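Local coordinates for protein glutathione S-transferase (Burkholderia xenovorans, PDB 2DSA) that uses glutathione to dechlorinate metabolites of polychlorinated biphenyls reductively, and probably has the general glutathione transferase activity of its family, at residues A[79-84]-A[148-153]; A[95-100]-A[134-139]. All blocks are in the same frame, centred on the assembly; numbering follows the deposited sequence.

Interaction 1: residues A[79-84]-A[148-153]; sequences GKQLAP and GDQLSV
Leu82 O accepts a hydrogen bond from Val153 N, 2.8 Å away, the one hydrogen bond between 79-84 and 148-153. Val153 N lies in the plane of the Leu82 carbonyl, with a C=O...N angle of 158°. The same oxygen is 3.2 Å from Ser152 CA and 3.7 Å from both Val153 methyls, CG1 and CG2. Packing is tight around it. Leu82 CB touches Val153 CG1 at 4.1 Å. Leu82 and Leu151 lie side by side and point the same way, their CD2 methyls 4.0 Å apart. Glu20 and Ala21 of helix 12-21 and Ala74 of helix 66-76 also pack on Leu82.

The other end of the contact is loose and exposed to solvent. Gln81 and Gln150 cross there at about a right angle. Gln150 is bent at chi2 (80°), which brings Gln150 CD to 4.1 Å from Gln81 CB. The two amides do not hydrogen-bond, and their OE1 atoms stay 3.9 Å apart.

The bond to Leu82 engages an N-H of the first turn of helix 153-163. Ser152 is the N-cap of that helix. Its OG accepts from Ala154 N, while Asp155 OD1 accepts from Ser152 N. The connection between the two domains therefore docks on a helix start resembling the Ser-x-x-Asp N-capping box of the glutathione transferase fold.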
ATOM      1  N   GLY A  79     -10.126 -15.260 -16.626  1.00 44.64           N
ATOM      2  CA  GLY A  79     -11.002 -15.011 -17.778  1.00 44.73           C
ATOM      3  C   GLY A  79     -11.692 -13.654 -17.702  1.00 44.92           C
ATOM      4  O   GLY A  79     -11.980 -13.030 -18.731  1.00 45.16           O
ATOM      5  N   LYS A  80     -11.951 -13.192 -16.478  1.00 44.50           N
ATOM      6  CA  LYS A  80     -12.629 -11.919 -16.274  1.00 43.95           C
ATOM      7  C   LYS A  80     -11.715 -10.694 -16.396  1.00 43.44           C
ATOM      8  O   LYS A  80     -12.207  -9.569 -16.526  1.00 43.28           O
ATOM      9  CB  LYS A  80     -13.465 -11.955 -14.996  1.00 44.43           C
ATOM     10  CG  LYS A  80     -14.800 -12.670 -15.254  1.00 46.44           C
ATOM     11  CD  LYS A  80     -15.615 -12.922 -14.019  1.00 48.11           C
ATOM     12  CE  LYS A  80     -16.859 -13.740 -14.367  1.00 49.67           C
ATOM     13  NZ  LYS A  80     -17.972 -12.904 -14.943  1.00 51.06           N
ATOM     14  N   GLN A  81     -10.396 -10.920 -16.381  1.00 42.55           N
ATOM     15  CA  GLN A  81      -9.387  -9.861 -16.566  1.00 41.83           C
ATOM     16  C   GLN A  81      -9.540  -8.710 -15.570  1.00 40.50           C
ATOM     17  O   GLN A  81      -9.404  -7.536 -15.926  1.00 39.98           O
ATOM     18  CB  GLN A  81      -9.416  -9.326 -18.003  1.00 42.24           C
ATOM     19  CG  GLN A  81      -9.448 -10.417 -19.058  1.00 44.79           C
ATOM     20  CD  GLN A  81      -9.575  -9.857 -20.446  1.00 48.54           C
ATOM     21  OE1 GLN A  81     -10.680  -9.758 -20.992  1.00 50.23           O
ATOM     22  NE2 GLN A  81      -8.444  -9.469 -21.029  1.00 49.40           N
ATOM     23  N   LEU A  82      -9.834  -9.061 -14.325  1.00 39.07           N
ATOM     24  CA  LEU A  82      -9.892  -8.087 -13.250  1.00 38.18           C
ATOM     25  C   LEU A  82      -8.513  -7.576 -12.809  1.00 37.47           C
ATOM     26  O   LEU A  82      -8.421  -6.599 -12.062  1.00 37.41           O
ATOM     27  CB  LEU A  82     -10.680  -8.644 -12.065  1.00 38.18           C
ATOM     28  CG  LEU A  82     -12.161  -8.877 -12.375  1.00 38.50           C
ATOM     29  CD1 LEU A  82     -12.831  -9.615 -11.228  1.00 37.85           C
ATOM     30  CD2 LEU A  82     -12.885  -7.566 -12.738  1.00 39.97           C
ATOM     31  N   ALA A  83      -7.457  -8.256 -13.247  1.00 36.31           N
ATOM     32  CA  ALA A  83      -6.074  -7.793 -13.069  1.00 35.43           C
ATOM     33  C   ALA A  83      -5.284  -8.284 -14.267  1.00 35.10           C
ATOM     34  O   ALA A  83      -5.589  -9.351 -14.787  1.00 35.22           O
ATOM     35  CB  ALA A  83      -5.475  -8.350 -11.798  1.00 34.90           C
ATOM     36  N   PRO A  84      -4.257  -7.524 -14.704  1.00 34.77           N
ATOM     37  CA  PRO A  84      -3.326  -8.108 -15.681  1.00 34.24           C
ATOM     38  C   PRO A  84      -2.615  -9.327 -15.099  1.00 34.17           C
ATOM     39  O   PRO A  84      -2.480  -9.456 -13.861  1.00 34.18           O
ATOM     40  CB  PRO A  84      -2.304  -6.982 -15.921  1.00 34.14           C
ATOM     41  CG  PRO A  84      -3.007  -5.722 -15.495  1.00 34.02           C
ATOM     42  CD  PRO A  84      -3.904  -6.130 -14.365  1.00 34.42           C
ATOM     43  N   GLY A 148      -6.214   1.886 -18.464  1.00 40.69           N
ATOM     44  CA  GLY A 148      -6.588   2.115 -19.867  1.00 41.51           C
ATOM     45  C   GLY A 148      -8.042   1.820 -20.162  1.00 41.88           C
ATOM     46  O   GLY A 148      -8.930   2.401 -19.537  1.00 41.75           O
ATOM     47  N   ASP A 149      -8.279   0.905 -21.101  1.00 42.64           N
ATOM     48  CA  ASP A 149      -9.639   0.538 -21.524  1.00 43.54           C
ATOM     49  C   ASP A 149     -10.246  -0.592 -20.699  1.00 42.99           C
ATOM     50  O   ASP A 149     -11.456  -0.828 -20.757  1.00 43.12           O
ATOM     51  CB  ASP A 149      -9.662   0.176 -23.015  1.00 44.52           C
ATOM     52  CG  ASP A 149      -9.286   1.355 -23.902  1.00 47.68           C
ATOM     53  OD1 ASP A 149     -10.026   2.376 -23.880  1.00 50.91           O
ATOM     54  OD2 ASP A 149      -8.243   1.267 -24.597  1.00 49.66           O
ATOM     55  N   GLN A 150      -9.409  -1.287 -19.934  1.00 42.29           N
ATOM     56  CA  GLN A 150      -9.875  -2.418 -19.145  1.00 41.62           C
ATOM     57  C   GLN A 150     -10.071  -2.057 -17.676  1.00 40.25           C
ATOM     58  O   GLN A 150      -9.139  -1.597 -17.012  1.00 40.04           O
ATOM     59  CB  GLN A 150      -8.913  -3.612 -19.268  1.00 42.45           C
ATOM     60  CG  GLN A 150      -9.434  -4.907 -18.612  1.00 44.52           C
ATOM     61  CD  GLN A 150     -10.437  -5.654 -19.487  1.00 48.20           C
ATOM     62  OE1 GLN A 150     -10.180  -5.890 -20.671  1.00 49.48           O
ATOM     63  NE2 GLN A 150     -11.579  -6.043 -18.902  1.00 48.96           N
ATOM     64  N   LEU A 151     -11.279  -2.296 -17.176  1.00 38.45           N
ATOM     65  CA  LEU A 151     -11.537  -2.208 -15.742  1.00 37.44           C
ATOM     66  C   LEU A 151     -10.704  -3.235 -14.960  1.00 36.06           C
ATOM     67  O   LEU A 151     -10.638  -4.415 -15.322  1.00 35.47           O
ATOM     68  CB  LEU A 151     -13.028  -2.369 -15.425  1.00 37.36           C
ATOM     69  CG  LEU A 151     -13.360  -2.301 -13.926  1.00 38.90           C
ATOM     70  CD1 LEU A 151     -14.432  -1.261 -13.634  1.00 40.85           C
ATOM     71  CD2 LEU A 151     -13.738  -3.666 -13.363  1.00 39.59           C
ATOM     72  N   SER A 152     -10.081  -2.769 -13.885  1.00 34.27           N
ATOM     73  CA  SER A 152      -9.353  -3.648 -12.987  1.00 32.66           C
ATOM     74  C   SER A 152      -9.787  -3.461 -11.515  1.00 31.66           C
ATOM     75  O   SER A 152     -10.589  -2.575 -11.193  1.00 30.68           O
ATOM     76  CB  SER A 152      -7.856  -3.417 -13.156  1.00 32.79           C
ATOM     77  OG  SER A 152      -7.470  -2.207 -12.531  1.00 34.17           O
ATOM     78  N   VAL A 153      -9.258  -4.299 -10.627  1.00 30.10           N
ATOM     79  CA  VAL A 153      -9.491  -4.132  -9.189  1.00 29.34           C
ATOM     80  C   VAL A 153      -8.981  -2.756  -8.627  1.00 29.13           C
ATOM     81  O   VAL A 153      -9.408  -2.331  -7.563  1.00 28.86           O
ATOM     82  CB  VAL A 153      -8.947  -5.344  -8.353  1.00 28.88           C
ATOM     83  CG1 VAL A 153      -9.768  -6.608  -8.607  1.00 28.57           C
ATOM     84  CG2 VAL A 153      -7.476  -5.617  -8.638  1.00 27.33           C
TER

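Interaction 2: residues A[95-100]-A[134-139]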
ATOM      1  N   GLN A  95      -0.269  -2.823  -9.221  1.00 28.68           N
ATOM      2  CA  GLN A  95       0.218  -2.781  -7.840  1.00 29.51           C
ATOM      3  C   GLN A  95       0.652  -1.376  -7.426  1.00 29.36           C
ATOM      4  O   GLN A  95       0.510  -0.988  -6.253  1.00 29.94           O
ATOM      5  CB  GLN A  95       1.378  -3.772  -7.657  1.00 28.98           C
ATOM      6  CG  GLN A  95       0.910  -5.199  -7.867  1.00 29.09           C
ATOM      7  CD  GLN A  95       2.017  -6.195  -8.053  1.00 28.64           C
ATOM      8  OE1 GLN A  95       3.172  -5.851  -8.352  1.00 25.76           O
ATOM      9  NE2 GLN A  95       1.663  -7.459  -7.908  1.00 27.64           N
ATOM     10  N   GLN A  96       1.217  -0.650  -8.392  1.00 28.83           N
ATOM     11  CA  GLN A  96       1.505   0.772  -8.246  1.00 28.78           C
ATOM     12  C   GLN A  96       0.226   1.518  -7.917  1.00 28.12           C
ATOM     13  O   GLN A  96       0.158   2.189  -6.902  1.00 28.39           O
ATOM     14  CB  GLN A  96       2.119   1.323  -9.545  1.00 28.63           C
ATOM     15  CG  GLN A  96       2.255   2.850  -9.561  1.00 28.61           C
ATOM     16  CD  GLN A  96       2.617   3.382 -10.943  1.00 28.67           C
ATOM     17  OE1 GLN A  96       1.890   4.200 -11.512  1.00 30.23           O
ATOM     18  NE2 GLN A  96       3.702   2.870 -11.512  1.00 26.75           N
ATOM     19  N   TRP A  97      -0.796   1.382  -8.769  1.00 28.45           N
ATOM     20  CA  TRP A  97      -2.068   2.050  -8.531  1.00 28.56           C
ATOM     21  C   TRP A  97      -2.738   1.634  -7.234  1.00 28.79           C
ATOM     22  O   TRP A  97      -3.239   2.504  -6.499  1.00 29.57           O
ATOM     23  CB  TRP A  97      -3.011   1.963  -9.729  1.00 29.47           C
ATOM     24  CG  TRP A  97      -2.724   3.052 -10.715  1.00 30.44           C
ATOM     25  CD1 TRP A  97      -2.207   2.905 -11.976  1.00 31.56           C
ATOM     26  CD2 TRP A  97      -2.875   4.467 -10.502  1.00 30.49           C
ATOM     27  NE1 TRP A  97      -2.054   4.140 -12.563  1.00 32.50           N
ATOM     28  CE2 TRP A  97      -2.449   5.114 -11.682  1.00 32.24           C
ATOM     29  CE3 TRP A  97      -3.356   5.249  -9.436  1.00 31.50           C
ATOM     30  CZ2 TRP A  97      -2.477   6.516 -11.831  1.00 30.96           C
ATOM     31  CZ3 TRP A  97      -3.394   6.644  -9.583  1.00 31.68           C
ATOM     32  CH2 TRP A  97      -2.950   7.258 -10.774  1.00 31.29           C
ATOM     33  N   LEU A  98      -2.711   0.332  -6.922  1.00 28.23           N
ATOM     34  CA  LEU A  98      -3.283  -0.160  -5.661  1.00 28.74           C
ATOM     35  C   LEU A  98      -2.574   0.426  -4.429  1.00 28.80           C
ATOM     36  O   LEU A  98      -3.225   0.787  -3.465  1.00 29.04           O
ATOM     37  CB  LEU A  98      -3.279  -1.695  -5.592  1.00 28.23           C
ATOM     38  CG  LEU A  98      -4.204  -2.506  -6.508  1.00 27.11           C
ATOM     39  CD1 LEU A  98      -3.934  -4.001  -6.313  1.00 26.13           C
ATOM     40  CD2 LEU A  98      -5.685  -2.186  -6.241  1.00 26.20           C
ATOM     41  N   ASN A  99      -1.242   0.497  -4.459  1.00 29.04           N
ATOM     42  CA  ASN A  99      -0.520   1.083  -3.341  1.00 29.87           C
ATOM     43  C   ASN A  99      -0.735   2.597  -3.214  1.00 30.25           C
ATOM     44  O   ASN A  99      -0.791   3.115  -2.097  1.00 30.21           O
ATOM     45  CB  ASN A  99       0.980   0.777  -3.395  1.00 29.77           C
ATOM     46  CG  ASN A  99       1.640   0.974  -2.058  1.00 30.88           C
ATOM     47  OD1 ASN A  99       1.475   0.151  -1.173  1.00 31.27           O
ATOM     48  ND2 ASN A  99       2.369   2.094  -1.884  1.00 32.17           N
ATOM     49  N   PHE A 100      -0.821   3.283  -4.360  1.00 30.54           N
ATOM     50  CA  PHE A 100      -1.232   4.684  -4.432  1.00 31.19           C
ATOM     51  C   PHE A 100      -2.593   4.956  -3.787  1.00 31.29           C
ATOM     52  O   PHE A 100      -2.733   5.869  -2.962  1.00 31.55           O
ATOM     53  CB  PHE A 100      -1.247   5.186  -5.878  1.00 30.78           C
ATOM     54  CG  PHE A 100      -1.560   6.659  -6.001  1.00 33.11           C
ATOM     55  CD1 PHE A 100      -0.531   7.603  -6.030  1.00 33.84           C
ATOM     56  CD2 PHE A 100      -2.889   7.110  -6.075  1.00 33.57           C
ATOM     57  CE1 PHE A 100      -0.808   8.957  -6.140  1.00 33.68           C
ATOM     58  CE2 PHE A 100      -3.180   8.459  -6.186  1.00 33.02           C
ATOM     59  CZ  PHE A 100      -2.143   9.392  -6.223  1.00 33.22           C
ATOM     60  N   GLY A 134      -6.167  15.449  -7.887  1.00 41.05           N
ATOM     61  CA  GLY A 134      -5.809  16.098  -9.146  1.00 40.52           C
ATOM     62  C   GLY A 134      -5.032  15.153 -10.049  1.00 40.14           C
ATOM     63  O   GLY A 134      -5.327  15.035 -11.240  1.00 39.96           O
ATOM     64  N   GLN A 135      -4.044  14.465  -9.480  1.00 39.94           N
ATOM     65  CA  GLN A 135      -3.254  13.513 -10.255  1.00 39.90           C
ATOM     66  C   GLN A 135      -4.123  12.398 -10.869  1.00 39.75           C
ATOM     67  O   GLN A 135      -3.919  12.005 -12.023  1.00 39.87           O
ATOM     68  CB  GLN A 135      -2.122  12.928  -9.409  1.00 39.98           C
ATOM     69  CG  GLN A 135      -1.195  11.972 -10.175  1.00 39.48           C
ATOM     70  CD  GLN A 135      -0.187  11.285  -9.279  1.00 40.08           C
ATOM     71  OE1 GLN A 135      -0.090  11.574  -8.072  1.00 41.53           O
ATOM     72  NE2 GLN A 135       0.564  10.353  -9.854  1.00 39.16           N
ATOM     73  N   VAL A 136      -5.102  11.914 -10.108  1.00 39.60           N
ATOM     74  CA  VAL A 136      -5.986  10.840 -10.587  1.00 39.21           C
ATOM     75  C   VAL A 136      -6.973  11.340 -11.633  1.00 39.62           C
ATOM     76  O   VAL A 136      -7.289  10.625 -12.585  1.00 39.85           O
ATOM     77  CB  VAL A 136      -6.753  10.155  -9.429  1.00 38.95           C
ATOM     78  CG1 VAL A 136      -7.478   8.928  -9.926  1.00 37.91           C
ATOM     79  CG2 VAL A 136      -5.797   9.784  -8.318  1.00 38.39           C
ATOM     80  N   ALA A 137      -7.465  12.564 -11.449  1.00 40.12           N
ATOM     81  CA  ALA A 137      -8.365  13.180 -12.415  1.00 40.14           C
ATOM     82  C   ALA A 137      -7.683  13.337 -13.770  1.00 40.52           C
ATOM     83  O   ALA A 137      -8.294  13.075 -14.809  1.00 40.47           O
ATOM     84  CB  ALA A 137      -8.874  14.515 -11.897  1.00 40.16           C
ATOM     85  N   ARG A 138      -6.411  13.733 -13.759  1.00 41.13           N
ATOM     86  CA  ARG A 138      -5.641  13.824 -15.000  1.00 42.21           C
ATOM     87  C   ARG A 138      -5.441  12.450 -15.643  1.00 41.78           C
ATOM     88  O   ARG A 138      -5.509  12.315 -16.874  1.00 40.95           O
ATOM     89  CB  ARG A 138      -4.318  14.554 -14.774  1.00 42.33           C
ATOM     90  CG  ARG A 138      -4.534  16.018 -14.370  1.00 44.43           C
ATOM     91  CD  ARG A 138      -3.258  16.872 -14.401  1.00 44.53           C
ATOM     92  NE  ARG A 138      -2.256  16.418 -13.431  1.00 49.12           N
ATOM     93  CZ  ARG A 138      -2.213  16.777 -12.147  1.00 49.90           C
ATOM     94  NH1 ARG A 138      -3.132  17.606 -11.641  1.00 49.25           N
ATOM     95  NH2 ARG A 138      -1.244  16.295 -11.369  1.00 48.96           N
ATOM     96  N   GLN A 139      -5.228  11.430 -14.804  1.00 41.83           N
ATOM     97  CA  GLN A 139      -5.049  10.054 -15.273  1.00 41.62           C
ATOM     98  C   GLN A 139      -6.323   9.561 -15.965  1.00 42.09           C
ATOM     99  O   GLN A 139      -6.261   8.896 -16.990  1.00 42.32           O
ATOM    100  CB  GLN A 139      -4.663   9.134 -14.100  1.00 41.75           C
ATOM    101  CG  GLN A 139      -4.475   7.630 -14.447  1.00 40.53           C
ATOM    102  CD  GLN A 139      -3.183   7.314 -15.216  1.00 40.50           C
ATOM    103  OE1 GLN A 139      -3.097   6.284 -15.888  1.00 41.69           O
ATOM    104  NE2 GLN A 139      -2.181   8.185 -15.112  1.00 37.42           N
TER
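Gln135 OE1 rests against the ring of Phe100, 3.3 Å from Phe100 CE1 and 3.5 Å from Phe100 CZ. The pair joins helices 89-109 and 119-139 of the all-helical C-terminal domain of the glutathione transferase fold. The two helices run roughly antiparallel, at 145° between the short segments. No hydrogen bond crosses between them. Their axes stay 13.2 Å apart, and large side chains fill the gap.

Phe100 reaches across with CG anti to the backbone N (chi1 -175°). Gln135, an extended chain, crosses it obliquely, its amide plane 79° from the phenyl plane. Val136 slides past both aromatic side chains in the opposite direction, and its CG2 serves both rings. It is 3.6 Å from Phe100 CE2 and 4.2 Å from Trp97 CZ3. Leu158 of helix 153-163 and Leu178 of helix 176-186 pack on Val136 too, so this middle part is buried among four helices. Trp97 is further covered by Leu146, Leu147 and Ala154, and its ring meets that of His93. On the Gln139 side of the indole, Gln139 CG and CD both lie 3.5 Å from Trp97 CZ2.

The centres of interactions 1 and 2 are 16 Å apart, and the two contacts touch. Val153 O of interaction 1 is 4.0 Å from Leu98 CD2 of interaction 2, a packing contact. Helix 89-109 ties them further, since Ser152 packs on its Leu94 and Trp97 packs on Ala154. Only interaction 2 comes close to bound glutathione: the side chain of Phe100 is about 6 Å from one, that of Val153 about 13 Å. Asn99 lines a glutathione pocket with Ser103 and Glu104, distinct from the one that contains Cys10. Its ND2 also bonds to Glu65 of the second subunit, at the dimer interface. Helix 89-109 also bears His106, which lines the Cys10 pocket and that of the dienoate ligand.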